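Long-range contacts in photoreceptor-histidine kinase BphP (Stigmatella aurantiaca DW4/3-1, PDB 6BAF), which senses light through a bound bilin chromophore and, as a histidine kinase, probably passes the signal on by phosphorylation: residues 147-151 against 174-178; 152-156 against 280-286; 155-161 against 271-277; 206-212 against 254-260. One frame throughout, in Å; residues are numbered along the deposited sequence.

Contact 1. Residues 147-151 against 174-178; sequences VQEVR and AEARD
Val147 and Arg151, one turn apart on the helix, close on Ala176 from two sides, and Gln148 brushes its methyl as well. Val147 CG1 meets Ala176 CB at 3.4 Å, closer than usual for two carbons. The same CG1 also lies 3.3 Å from Ala176 N. Val147 has a chi1 of 107°, off any staggered position, and together with the short contact this makes the exact placing of the branch doubtful. Gln148, bent at chi2, brings OE1 to 3.7 Å from Ala176 CB, while its NE2 makes a weak hydrogen bond back to Glu144.

The segment axes approach to 7.8 Å and cross at -33°: helix 139-154 lies across strand 170-177 of the antiparallel GAF sheet. Ala174 and Ala176 turn toward the helix, whereas Glu175 and Arg177 point away; the Glu175 carboxylate is bound by the backbone N of Tyr184 and Leu185.

Arg151 runs out with CG anti to the backbone N (chi1 -176°), then bends at chi3. CD passes Ala176 O at 3.5 Å, and the guanidinium covers the Arg177-Asp178 peptide by its face, Asp178 N standing 3.2 Å above the plane, over its centre. Asp178 N, itself a donor, makes no hydrogen bond there; Arg151 NH1 is instead bonded to Phe156 O. Replacing Arg151 with an alanine would probably uncover this peptide and leave Phe156 O without that donor. Arg151 NH2 and Asp178 OD1, 4.1 Å apart, are too distant for a salt bridge, and Asp178 OD2 pairs with Arg180.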
# COMPACT_ATOMS: atom_id res chain seq x y z
N VAL A 147 11.24 8.04 -11.20
CA VAL A 147 12.42 7.32 -11.64
C VAL A 147 13.42 7.15 -10.48
O VAL A 147 13.98 6.06 -10.27
CB VAL A 147 12.92 8.12 -12.87
CG1 VAL A 147 14.19 8.96 -12.69
CG2 VAL A 147 12.76 7.36 -14.17
N GLN A 148 13.58 8.19 -9.65
CA GLN A 148 14.39 8.03 -8.44
C GLN A 148 13.76 7.03 -7.47
O GLN A 148 14.45 6.18 -6.91
CB GLN A 148 14.55 9.38 -7.72
CG GLN A 148 15.37 10.43 -8.46
CD GLN A 148 16.89 10.19 -8.39
OE1 GLN A 148 17.37 9.08 -8.07
NE2 GLN A 148 17.66 11.23 -8.75
N GLU A 149 12.44 7.09 -7.30
CA GLU A 149 11.78 6.14 -6.40
C GLU A 149 11.91 4.70 -6.91
O GLU A 149 12.27 3.78 -6.15
CB GLU A 149 10.31 6.54 -6.27
CG GLU A 149 9.60 5.85 -5.12
CD GLU A 149 10.04 6.40 -3.76
OE1 GLU A 149 10.55 7.56 -3.69
OE2 GLU A 149 9.88 5.67 -2.75
N VAL A 150 11.63 4.46 -8.20
CA VAL A 150 11.68 3.08 -8.71
C VAL A 150 13.10 2.53 -8.68
O VAL A 150 13.32 1.34 -8.44
CB VAL A 150 11.10 3.02 -10.14
CG1 VAL A 150 11.39 1.62 -10.77
CG2 VAL A 150 9.60 3.33 -10.10
N ARG A 151 14.08 3.36 -8.99
CA ARG A 151 15.46 2.87 -8.94
C ARG A 151 15.87 2.56 -7.50
O ARG A 151 16.58 1.57 -7.26
CB ARG A 151 16.39 3.91 -9.55
CG ARG A 151 17.80 3.41 -9.60
CD ARG A 151 18.68 4.30 -10.45
NE ARG A 151 19.81 4.81 -9.70
CZ ARG A 151 20.87 4.09 -9.37
NH1 ARG A 151 20.94 2.81 -9.70
NH2 ARG A 151 21.86 4.63 -8.68
N ALA A 174 13.15 11.50 -18.66
CA ALA A 174 13.71 11.57 -17.31
C ALA A 174 14.53 10.33 -17.07
O ALA A 174 14.22 9.25 -17.59
CB ALA A 174 12.64 11.70 -16.21
N GLU A 175 15.60 10.48 -16.30
CA GLU A 175 16.48 9.35 -16.07
C GLU A 175 17.13 9.43 -14.69
O GLU A 175 17.66 10.48 -14.33
CB GLU A 175 17.57 9.31 -17.13
CG GLU A 175 18.63 8.25 -16.95
CD GLU A 175 19.56 8.23 -18.19
OE1 GLU A 175 20.03 9.32 -18.61
OE2 GLU A 175 19.80 7.15 -18.78
N ALA A 176 17.16 8.31 -13.98
CA ALA A 176 18.01 8.12 -12.82
C ALA A 176 18.90 6.92 -13.07
O ALA A 176 18.42 5.88 -13.54
CB ALA A 176 17.17 7.92 -11.54
N ARG A 177 20.16 7.03 -12.70
CA ARG A 177 21.16 6.07 -13.12
C ARG A 177 22.31 5.99 -12.13
O ARG A 177 22.72 7.01 -11.57
CB ARG A 177 21.73 6.44 -14.51
CG ARG A 177 21.79 7.94 -14.76
CD ARG A 177 22.46 8.33 -16.10
NE ARG A 177 23.84 7.95 -16.03
CZ ARG A 177 24.88 8.79 -16.04
NH1 ARG A 177 24.71 10.10 -16.18
NH2 ARG A 177 26.09 8.27 -15.92
N ASP A 178 22.80 4.78 -11.92
CA ASP A 178 24.16 4.59 -11.45
C ASP A 178 25.13 5.23 -12.44
O ASP A 178 24.80 5.44 -13.61
CB ASP A 178 24.45 3.10 -11.32
CG ASP A 178 25.65 2.82 -10.45
OD1 ASP A 178 25.51 2.92 -9.20
OD2 ASP A 178 26.73 2.50 -11.01

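Contact 2. Residues 152-156 against 280-286; sequences GLTGF and RYVPYEV
With chi1 at -141° and a bend at chi2 (67°), Arg280 lays CB and CG over the Phe156 ring while its guanidinium reaches Thr154. CG sits over the ring centre, 3.6 Å from the centroid of Phe156 and 13° off the normal, a CH-pi contact. Beyond it, the guanidinium approaches Thr154 O side-on, with two nitrogens on one oxygen. Arg280 NH2 lies in the carbonyl plane, on a lone pair, at 3.2 Å from Thr154 O; NE, at 3.3 Å from the same oxygen, is tilted out of that plane. Gly155 O lies over a face of the guanidinium. A leucine here has no N-H to offer, and Thr154 O at the helix end would probably be left without its mate from this segment.

Val282 CG2 meets Phe156 CE2 at 3.7 Å, the two side chains crossing at about a right angle. Val286 CG1 packs 4.0 Å from Leu153 CB and also reaches Thr154 CG2; Leu153 O is a polar neighbour of the same methyl.

Thr154 OG1 accepts from Phe156 N at 3.1 Å, forming an ST turn, and is bonded to Val150 O. Gly155 leaves the helix with positive phi, where a side chain would collide with Arg280 NH2. Together, the ST turn and this glycine end helix 139-154 of the GAF domain, beside the start of helix 284-300, where Pro283 holds the N-cap position.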
# COMPACT_ATOMS: atom_id res chain seq x y z
N GLY A 152 15.43 3.38 -6.54
CA GLY A 152 15.71 3.08 -5.15
C GLY A 152 15.11 1.76 -4.68
O GLY A 152 15.79 0.96 -4.04
N LEU A 153 13.84 1.52 -5.01
CA LEU A 153 13.22 0.26 -4.58
C LEU A 153 13.85 -0.97 -5.24
O LEU A 153 13.99 -2.02 -4.59
CB LEU A 153 11.72 0.28 -4.90
CG LEU A 153 10.97 1.33 -4.12
CD1 LEU A 153 9.57 1.56 -4.71
CD2 LEU A 153 10.92 0.90 -2.63
N THR A 154 14.20 -0.90 -6.53
CA THR A 154 14.61 -2.11 -7.27
C THR A 154 16.11 -2.30 -7.29
O THR A 154 16.60 -3.43 -7.48
CB THR A 154 14.13 -2.03 -8.73
OG1 THR A 154 14.79 -0.92 -9.37
CG2 THR A 154 12.63 -1.77 -8.82
N GLY A 155 16.88 -1.23 -7.15
CA GLY A 155 18.30 -1.41 -7.37
C GLY A 155 18.74 -1.47 -8.82
O GLY A 155 19.88 -1.83 -9.09
N PHE A 156 17.86 -1.15 -9.77
CA PHE A 156 18.27 -1.18 -11.17
C PHE A 156 19.33 -0.10 -11.47
O PHE A 156 19.27 1.02 -10.96
CB PHE A 156 17.03 -0.97 -12.05
CG PHE A 156 16.38 -2.26 -12.52
CD1 PHE A 156 16.99 -3.06 -13.49
CD2 PHE A 156 15.12 -2.66 -12.02
CE1 PHE A 156 16.37 -4.25 -13.99
CE2 PHE A 156 14.49 -3.84 -12.50
CZ PHE A 156 15.13 -4.64 -13.48
N ARG A 280 18.52 -9.23 -12.17
CA ARG A 280 17.64 -8.40 -11.34
C ARG A 280 16.32 -9.14 -11.10
O ARG A 280 15.29 -8.83 -11.70
CB ARG A 280 17.38 -7.05 -11.99
CG ARG A 280 17.35 -5.92 -10.99
CD ARG A 280 18.77 -5.82 -10.46
NE ARG A 280 18.77 -5.16 -9.18
CZ ARG A 280 19.61 -5.46 -8.20
NH1 ARG A 280 20.53 -6.42 -8.36
NH2 ARG A 280 19.50 -4.82 -7.06
N TYR A 281 16.35 -10.13 -10.21
CA TYR A 281 15.14 -10.83 -9.76
C TYR A 281 14.40 -10.01 -8.72
O TYR A 281 14.47 -10.27 -7.52
CB TYR A 281 15.50 -12.19 -9.18
CG TYR A 281 16.07 -13.13 -10.18
CD1 TYR A 281 15.24 -13.96 -10.90
CD2 TYR A 281 17.44 -13.18 -10.43
CE1 TYR A 281 15.73 -14.82 -11.85
CE2 TYR A 281 17.96 -14.06 -11.35
CZ TYR A 281 17.08 -14.89 -12.07
OH TYR A 281 17.53 -15.77 -13.04
N VAL A 282 13.65 -9.02 -9.18
CA VAL A 282 12.93 -8.12 -8.27
C VAL A 282 11.87 -8.90 -7.48
O VAL A 282 11.03 -9.58 -8.09
CB VAL A 282 12.28 -6.97 -9.06
CG1 VAL A 282 11.64 -5.96 -8.11
CG2 VAL A 282 13.30 -6.32 -9.97
N PRO A 283 11.84 -8.82 -6.14
CA PRO A 283 10.81 -9.53 -5.36
C PRO A 283 9.40 -9.03 -5.64
O PRO A 283 9.15 -7.89 -6.06
CB PRO A 283 11.20 -9.25 -3.91
CG PRO A 283 12.60 -8.70 -3.95
CD PRO A 283 12.79 -8.08 -5.29
N TYR A 284 8.44 -9.91 -5.33
CA TYR A 284 7.03 -9.64 -5.60
C TYR A 284 6.56 -8.32 -5.00
O TYR A 284 5.92 -7.52 -5.69
CB TYR A 284 6.17 -10.79 -5.06
CG TYR A 284 4.70 -10.52 -5.24
CD1 TYR A 284 4.10 -10.69 -6.48
CD2 TYR A 284 3.92 -10.04 -4.18
CE1 TYR A 284 2.74 -10.40 -6.68
CE2 TYR A 284 2.56 -9.74 -4.37
CZ TYR A 284 1.98 -9.94 -5.62
OH TYR A 284 0.64 -9.66 -5.81
N GLU A 285 6.82 -8.10 -3.69
CA GLU A 285 6.40 -6.87 -3.01
C GLU A 285 7.03 -5.63 -3.65
O GLU A 285 6.39 -4.57 -3.67
CB GLU A 285 6.77 -6.90 -1.51
CG GLU A 285 5.87 -7.76 -0.60
CD GLU A 285 6.29 -7.69 0.90
OE1 GLU A 285 6.51 -8.77 1.53
OE2 GLU A 285 6.40 -6.54 1.45
N VAL A 286 8.26 -5.72 -4.14
CA VAL A 286 8.86 -4.55 -4.81
C VAL A 286 8.19 -4.32 -6.16
O VAL A 286 7.77 -3.19 -6.47
CB VAL A 286 10.38 -4.73 -4.93
CG1 VAL A 286 11.04 -3.55 -5.65
CG2 VAL A 286 10.98 -4.96 -3.57

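Contact 3. Residues 155-161 against 271-277; sequences GFDRAII and ISCTQVS. With BLR (3-[5-[(Z)-(4-ethenyl-3-methyl-5-oxidanylidene-pyrrol-2-ylidene)methyl]-2-[[5-[(Z)-(3-ethenyl-4-methyl-5-oxidanylidene-pyrrol-2-ylidene)methyl]-3-(3-hydroxy-3-oxopropyl)-4-methyl-1H-pyrrol-2-yl]methyl]-4-methyl-1H-pyrrol-3-yl]propanoic acid), chain B.
Backbone hydrogen bonds join the pairs Arg158-Thr274 and Ile160-Ser272, two bonds each, between segment axes at 160°. Ile160 N to Ser272 O measures 2.8 Å, and the alternating pairs Ala159-Cys273 and Ile161-Ile271 are non-hydrogen-bonded. Asp157 and Arg158 both face Thr274, a classic beta bulge at the strand entrance.

Polar side chains secure that bulge. Asp157 OD2 is gripped by three donors: Ser277 OG at 2.7 Å on its syn lone pair, Val276 N at 2.8 Å on its anti lone pair, and Ser277 N nearly along the C-O direction. Asp157 N donates to Gln275 OE1 at 2.8 Å, and the Gln275 amide stacks on the Asp157 carboxylate, their planes 6° apart. Arg158 NE reaches Thr274 OG1 at 3.2 Å, with a weak second bond from NH1, while NH2 is bonded to Asp182 O. Thr274 holds OG1 between its backbone N and carbonyl carbon (chi1 46°), which presents OG1 to Arg158 and turns CG2 to the chromophore.

Among nonpolar contacts, Cys273 CB lies 3.6 Å from the Phe156 centroid, on the face opposite Arg280 CG, so the ring is sandwiched. Cys273 SG stands obliquely to the ring and touches Ala159 CB; Ile161 and Ile271 lie side by side.

The bilin meets the face bearing Ile160, Ser272 and Thr274: Ile160 CD1 is 3.9 Å from BLR CBB, and Ser272 OG 3.8 Å from BLR CMA. These central GAF strands thus supply part of the lining of the chromophore pocket, while the Ala159-Cys273 face turns to helix 139-154.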
# COMPACT_ATOMS: atom_id res chain seq x y z
N GLY A 155 16.88 -1.23 -7.15
CA GLY A 155 18.30 -1.41 -7.37
C GLY A 155 18.74 -1.47 -8.82
O GLY A 155 19.88 -1.83 -9.09
N PHE A 156 17.86 -1.15 -9.77
CA PHE A 156 18.27 -1.18 -11.17
C PHE A 156 19.33 -0.10 -11.47
O PHE A 156 19.27 1.02 -10.96
CB PHE A 156 17.03 -0.97 -12.05
CG PHE A 156 16.38 -2.26 -12.52
CD1 PHE A 156 16.99 -3.06 -13.49
CD2 PHE A 156 15.12 -2.66 -12.02
CE1 PHE A 156 16.37 -4.25 -13.99
CE2 PHE A 156 14.49 -3.84 -12.50
CZ PHE A 156 15.13 -4.64 -13.48
N ASP A 157 20.27 -0.44 -12.36
CA ASP A 157 21.27 0.52 -12.80
C ASP A 157 20.67 1.75 -13.45
O ASP A 157 21.26 2.83 -13.36
CB ASP A 157 22.24 -0.12 -13.81
CG ASP A 157 23.14 -1.11 -13.15
OD1 ASP A 157 23.51 -0.83 -12.00
OD2 ASP A 157 23.48 -2.17 -13.74
N ARG A 158 19.53 1.62 -14.14
CA ARG A 158 18.96 2.76 -14.82
C ARG A 158 17.44 2.66 -14.78
O ARG A 158 16.89 1.58 -14.96
CB ARG A 158 19.46 2.84 -16.29
CG ARG A 158 18.88 3.99 -17.17
CD ARG A 158 19.72 4.18 -18.54
NE ARG A 158 20.01 2.87 -19.05
CZ ARG A 158 21.18 2.42 -19.47
NH1 ARG A 158 21.24 1.16 -19.85
NH2 ARG A 158 22.25 3.22 -19.55
N ALA A 159 16.77 3.79 -14.59
CA ALA A 159 15.33 3.86 -14.69
C ALA A 159 15.01 5.12 -15.45
O ALA A 159 15.52 6.19 -15.11
CB ALA A 159 14.63 3.89 -13.31
N ILE A 160 14.16 5.02 -16.49
CA ILE A 160 13.79 6.18 -17.28
C ILE A 160 12.28 6.27 -17.35
O ILE A 160 11.57 5.29 -17.12
CB ILE A 160 14.40 6.13 -18.70
CG1 ILE A 160 13.84 4.91 -19.48
CG2 ILE A 160 15.93 6.03 -18.60
CD1 ILE A 160 14.03 5.01 -21.06
N ILE A 161 11.79 7.46 -17.66
CA ILE A 161 10.46 7.65 -18.22
C ILE A 161 10.62 7.73 -19.74
O ILE A 161 11.34 8.58 -20.26
CB ILE A 161 9.77 8.92 -17.71
CG1 ILE A 161 9.61 8.93 -16.17
CG2 ILE A 161 8.41 8.98 -18.37
CD1 ILE A 161 8.89 7.73 -15.62
N ILE A 271 7.66 3.41 -17.62
CA ILE A 271 8.80 3.43 -16.72
C ILE A 271 9.63 2.24 -17.13
O ILE A 271 9.17 1.10 -17.04
CB ILE A 271 8.39 3.31 -15.24
CG1 ILE A 271 7.34 4.36 -14.84
CG2 ILE A 271 9.62 3.44 -14.34
CD1 ILE A 271 6.62 4.02 -13.50
N SER A 272 10.85 2.47 -17.59
CA SER A 272 11.70 1.41 -18.11
C SER A 272 12.96 1.33 -17.28
O SER A 272 13.65 2.34 -17.14
CB SER A 272 12.07 1.67 -19.61
OG SER A 272 13.00 0.67 -20.06
N CYS A 273 13.26 0.15 -16.74
CA CYS A 273 14.46 -0.08 -15.93
C CYS A 273 15.34 -1.08 -16.61
O CYS A 273 14.84 -2.06 -17.20
CB CYS A 273 14.15 -0.63 -14.52
SG CYS A 273 12.85 0.32 -13.71
N THR A 274 16.65 -0.87 -16.49
CA THR A 274 17.61 -1.75 -17.13
C THR A 274 18.80 -1.94 -16.22
O THR A 274 19.18 -1.04 -15.45
CB THR A 274 18.06 -1.20 -18.52
OG1 THR A 274 18.38 0.19 -18.39
CG2 THR A 274 16.92 -1.31 -19.55
N GLN A 275 19.37 -3.12 -16.28
CA GLN A 275 20.55 -3.50 -15.53
C GLN A 275 21.67 -3.72 -16.53
O GLN A 275 21.50 -4.51 -17.46
CB GLN A 275 20.30 -4.78 -14.75
CG GLN A 275 21.38 -5.09 -13.73
CD GLN A 275 21.27 -4.22 -12.48
OE1 GLN A 275 20.55 -3.21 -12.44
NE2 GLN A 275 21.96 -4.63 -11.44
N VAL A 276 22.79 -3.02 -16.37
CA VAL A 276 23.94 -3.30 -17.22
C VAL A 276 24.80 -4.38 -16.57
O VAL A 276 25.42 -5.17 -17.27
CB VAL A 276 24.74 -2.01 -17.51
CG1 VAL A 276 23.80 -0.90 -17.97
CG2 VAL A 276 25.44 -1.55 -16.30
N SER A 277 24.76 -4.45 -15.24
CA SER A 277 25.49 -5.35 -14.35
C SER A 277 25.21 -6.80 -14.64
O SER A 277 25.68 -7.36 -15.63
CB SER A 277 25.11 -5.09 -12.87
OG SER A 277 25.30 -3.73 -12.46
CHA BLR B . 9.74 -4.61 -26.25
NA BLR B . 11.37 -2.68 -26.44
C1A BLR B . 10.51 -3.42 -25.73
C2A BLR B . 10.41 -2.93 -24.43
C3A BLR B . 11.21 -1.85 -24.34
C4A BLR B . 11.82 -1.71 -25.60
CMA BLR B . 11.38 -0.97 -23.07
CAA BLR B . 9.52 -3.53 -23.34
CBA BLR B . 10.16 -4.75 -22.63
CGA BLR B . 11.23 -4.33 -21.62
O1A BLR B . 10.87 -3.58 -20.67
O2A BLR B . 12.47 -4.70 -21.71
CHB BLR B . 12.79 -0.67 -26.10
NB BLR B . 14.31 -0.44 -24.11
C1B BLR B . 13.64 0.01 -25.39
C2B BLR B . 14.17 1.36 -25.70
C3B BLR B . 15.09 1.77 -24.71
C4B BLR B . 15.23 0.71 -23.68
CMB BLR B . 13.79 2.23 -26.90
OB BLR B . 15.92 0.70 -22.72
CAB BLR B . 15.77 3.15 -24.75
CBB BLR B . 16.51 3.58 -23.75
NC BLR B . 12.66 -4.06 -30.91
C1C BLR B . 13.59 -3.43 -31.92
C2C BLR B . 13.21 -4.02 -33.24
C3C BLR B . 12.13 -4.93 -33.11
C4C BLR B . 11.74 -5.00 -31.67
CMC BLR B . 13.91 -3.64 -34.52
OC BLR B . 14.46 -2.65 -31.72
CAC BLR B . 11.47 -5.72 -34.26
CBC BLR B . 11.01 -5.12 -35.37
CHD BLR B . 10.79 -5.74 -31.18
ND BLR B . 10.63 -4.71 -28.68
C1D BLR B . 10.29 -5.67 -29.76
C2D BLR B . 9.34 -6.66 -29.28
C3D BLR B . 9.03 -6.32 -27.90
C4D BLR B . 9.80 -5.10 -27.49
CMD BLR B . 8.76 -7.81 -30.12
CAD BLR B . 8.09 -7.09 -26.99
CBD BLR B . 8.92 -8.02 -26.12
CGD BLR B . 7.84 -8.80 -25.40
O1D BLR B . 7.03 -8.18 -24.63
O2D BLR B . 7.71 -10.04 -25.66

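Contact 4. Residues 206-212 against 254-260. With BLR (3-[5-[(Z)-(4-ethenyl-3-methyl-5-oxidanylidene-pyrrol-2-ylidene)methyl]-2-[[5-[(Z)-(3-ethenyl-4-methyl-5-oxidanylidene-pyrrol-2-ylidene)methyl]-3-(3-hydroxy-3-oxopropyl)-4-methyl-1H-pyrrol-2-yl]methyl]-4-methyl-1H-pyrrol-3-yl]propanoic acid), chain B.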
# COMPACT_ATOMS: atom_id res chain seq x y z
N TRP A 206 0.19 -4.23 -17.48
CA TRP A 206 0.94 -3.01 -17.19
C TRP A 206 2.34 -3.24 -16.62
O TRP A 206 3.05 -2.27 -16.36
CB TRP A 206 0.14 -2.12 -16.25
CG TRP A 206 -1.13 -1.65 -16.86
CD1 TRP A 206 -1.43 -1.58 -18.22
CD2 TRP A 206 -2.28 -1.18 -16.16
NE1 TRP A 206 -2.71 -1.07 -18.38
CE2 TRP A 206 -3.25 -0.83 -17.14
CE3 TRP A 206 -2.59 -1.02 -14.80
CZ2 TRP A 206 -4.51 -0.35 -16.79
CZ3 TRP A 206 -3.84 -0.53 -14.45
CH2 TRP A 206 -4.78 -0.18 -15.44
N LEU A 207 2.78 -4.48 -16.48
CA LEU A 207 4.08 -4.77 -15.89
C LEU A 207 4.75 -5.91 -16.64
O LEU A 207 4.09 -6.88 -16.99
CB LEU A 207 3.92 -5.15 -14.39
CG LEU A 207 5.07 -5.95 -13.74
CD1 LEU A 207 6.23 -5.05 -13.48
CD2 LEU A 207 4.62 -6.73 -12.48
N ARG A 208 6.05 -5.80 -16.91
CA ARG A 208 6.80 -6.91 -17.46
C ARG A 208 8.17 -6.89 -16.83
O ARG A 208 8.73 -5.82 -16.58
CB ARG A 208 6.90 -6.85 -18.99
CG ARG A 208 7.51 -5.57 -19.51
CD ARG A 208 6.66 -4.98 -20.62
NE ARG A 208 5.28 -4.64 -20.21
CZ ARG A 208 4.88 -3.40 -19.92
NH1 ARG A 208 3.61 -3.16 -19.58
NH2 ARG A 208 5.78 -2.40 -19.94
N ILE A 209 8.72 -8.07 -16.58
CA ILE A 209 10.05 -8.17 -16.00
C ILE A 209 10.81 -9.30 -16.68
O ILE A 209 10.29 -10.41 -16.89
CB ILE A 209 10.01 -8.35 -14.47
CG1 ILE A 209 11.45 -8.25 -13.93
CG2 ILE A 209 9.36 -9.66 -14.06
CD1 ILE A 209 11.55 -8.11 -12.44
N ILE A 210 12.07 -9.01 -17.02
CA ILE A 210 13.02 -9.97 -17.57
C ILE A 210 14.23 -9.97 -16.64
O ILE A 210 15.13 -9.15 -16.81
CB ILE A 210 13.42 -9.58 -19.00
CG1 ILE A 210 12.17 -9.34 -19.84
CG2 ILE A 210 14.39 -10.62 -19.64
CD1 ILE A 210 12.43 -8.56 -21.12
N PRO A 211 14.27 -10.84 -15.62
CA PRO A 211 15.35 -10.72 -14.61
C PRO A 211 16.71 -11.14 -15.12
O PRO A 211 17.71 -10.75 -14.52
CB PRO A 211 14.88 -11.62 -13.46
CG PRO A 211 13.79 -12.49 -14.05
CD PRO A 211 13.21 -11.77 -15.22
N THR A 212 16.78 -11.97 -16.17
CA THR A 212 18.01 -12.19 -16.92
C THR A 212 17.66 -12.44 -18.38
O THR A 212 16.73 -13.22 -18.68
CB THR A 212 18.82 -13.36 -16.38
OG1 THR A 212 19.97 -13.52 -17.21
CG2 THR A 212 18.03 -14.68 -16.38
N GLN A 254 21.54 -6.63 -19.24
CA GLN A 254 21.42 -8.00 -18.76
C GLN A 254 20.06 -8.32 -18.16
O GLN A 254 19.73 -9.51 -17.96
CB GLN A 254 22.50 -8.29 -17.70
CG GLN A 254 22.55 -9.74 -17.25
CD GLN A 254 22.94 -10.68 -18.37
OE1 GLN A 254 23.87 -10.41 -19.12
NE2 GLN A 254 22.21 -11.78 -18.51
N ALA A 255 19.25 -7.31 -17.85
CA ALA A 255 17.97 -7.52 -17.20
C ALA A 255 17.16 -6.25 -17.37
O ALA A 255 17.72 -5.15 -17.54
CB ALA A 255 18.12 -7.90 -15.71
N SER A 256 15.84 -6.39 -17.32
CA SER A 256 14.95 -5.28 -17.65
C SER A 256 13.65 -5.39 -16.87
O SER A 256 13.23 -6.50 -16.53
CB SER A 256 14.60 -5.31 -19.14
OG SER A 256 14.02 -4.10 -19.51
N MET A 257 12.98 -4.26 -16.66
CA MET A 257 11.62 -4.25 -16.14
C MET A 257 10.97 -2.99 -16.66
O MET A 257 11.62 -1.94 -16.66
CB MET A 257 11.60 -4.29 -14.59
CG MET A 257 10.19 -4.22 -13.97
SD MET A 257 10.14 -4.18 -12.12
CE MET A 257 10.57 -2.45 -11.85
N SER A 258 9.72 -3.06 -17.13
CA SER A 258 9.03 -1.83 -17.49
C SER A 258 7.59 -1.88 -16.99
O SER A 258 7.04 -2.95 -16.69
CB SER A 258 9.08 -1.52 -19.01
OG SER A 258 8.64 -2.64 -19.79
N ILE A 259 7.02 -0.69 -16.86
CA ILE A 259 5.69 -0.47 -16.33
C ILE A 259 5.00 0.50 -17.26
O ILE A 259 5.57 1.54 -17.62
CB ILE A 259 5.76 0.07 -14.88
CG1 ILE A 259 6.37 -1.01 -13.99
CG2 ILE A 259 4.37 0.42 -14.33
CD1 ILE A 259 7.08 -0.45 -12.77
N SER A 260 3.77 0.19 -17.65
CA SER A 260 3.02 1.04 -18.56
C SER A 260 2.49 2.27 -17.85
O SER A 260 1.99 2.18 -16.73
CB SER A 260 1.83 0.27 -19.16
OG SER A 260 2.24 -1.00 -19.67
CHA BLR B . 9.74 -4.61 -26.25
NA BLR B . 11.37 -2.68 -26.44
C1A BLR B . 10.51 -3.42 -25.73
C2A BLR B . 10.41 -2.93 -24.43
C3A BLR B . 11.21 -1.85 -24.34
C4A BLR B . 11.82 -1.71 -25.60
CMA BLR B . 11.38 -0.97 -23.07
CAA BLR B . 9.52 -3.53 -23.34
CBA BLR B . 10.16 -4.75 -22.63
CGA BLR B . 11.23 -4.33 -21.62
O1A BLR B . 10.87 -3.58 -20.67
O2A BLR B . 12.47 -4.70 -21.71
CHB BLR B . 12.79 -0.67 -26.10
NB BLR B . 14.31 -0.44 -24.11
C1B BLR B . 13.64 0.01 -25.39
C2B BLR B . 14.17 1.36 -25.70
C3B BLR B . 15.09 1.77 -24.71
C4B BLR B . 15.23 0.71 -23.68
CMB BLR B . 13.79 2.23 -26.90
OB BLR B . 15.92 0.70 -22.72
CAB BLR B . 15.77 3.15 -24.75
CBB BLR B . 16.51 3.58 -23.75
NC BLR B . 12.66 -4.06 -30.91
C1C BLR B . 13.59 -3.43 -31.92
C2C BLR B . 13.21 -4.02 -33.24
C3C BLR B . 12.13 -4.93 -33.11
C4C BLR B . 11.74 -5.00 -31.67
CMC BLR B . 13.91 -3.64 -34.52
OC BLR B . 14.46 -2.65 -31.72
CAC BLR B . 11.47 -5.72 -34.26
CBC BLR B . 11.01 -5.12 -35.37
CHD BLR B . 10.79 -5.74 -31.18
ND BLR B . 10.63 -4.71 -28.68
C1D BLR B . 10.29 -5.67 -29.76
C2D BLR B . 9.34 -6.66 -29.28
C3D BLR B . 9.03 -6.32 -27.90
C4D BLR B . 9.80 -5.10 -27.49
CMD BLR B . 8.76 -7.81 -30.12
CAD BLR B . 8.09 -7.09 -26.99
CBD BLR B . 8.92 -8.02 -26.12
CGD BLR B . 7.84 -8.80 -25.40
O1D BLR B . 7.03 -8.18 -24.63
O2D BLR B . 7.71 -10.04 -25.66
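Strands 207-210 and 255-260 run antiparallel at 177°, with paired backbone bonds at Arg208-Ser258 and Ile210-Ser256 and a further bond from Ser260 N to Trp206 O. On the face with Arg208, Ile210, Ser256 and Ser258, the side chains are mostly polar. Arg208 begins with CG between its backbone N and carbonyl carbon (chi1 57°) and, bent again at chi2 and chi3, folds back across the neighbouring strand. Its NH2 donates to Ser258 OG at 2.9 Å, and its NH1 to Ser260 OG at 2.6 Å, each acceptor somewhat out of the guanidinium plane. One guanidinium face lies over Ser258 O. Asn205 O also takes a bond from NH1, and Tyr202 adds a cation-pi contact.

Ser258 OG donates onward to BLR O1A at 2.6 Å; Arg208 thus backs this hydroxyl and probably helps to orient it and strengthen its donation. Ser256 OG is hydrogen-bonded to BLR O2A at 2.8 Å and is also bonded to Cys273 O. Ile210 CD1 approaches the same carboxyl oxygen, O2A, at 3.9 Å.

The other face is apolar. Leu207 CD1 rests 4.1 Å from Ile259 CG1, and Ile209 CG1 lies 4.0 Å from Met257 CB; helix 284-300 covers this side.

Two serines at alternate positions, each holding one oxygen of the same propionate, mark strand 255-263, beside edge strand 207-210, as part of the GAF bilin pocket.

In the fold
Contacts 3 and 4 are buried strand pairs of one antiparallel GAF sheet, whose strands 266-275 and 255-263 are neighbours; contacts 1 and 2 are partly buried and use successive parts of helix 139-154. Contact 3 meets the bilin through van der Waals contacts, contact 4 through serine hydrogen bonds to its propionate. Contacts 1 and 2 each lay an arginine along a flat group, but only in contact 2 does the guanidinium also hydrogen-bond across the segments. Phe156 ties three contacts together: its ring serves contacts 2 and 3, and its carbonyl accepts from Arg151 of contact 1. Pro211 O joins contact 4 to contact 2 through Arg280 N.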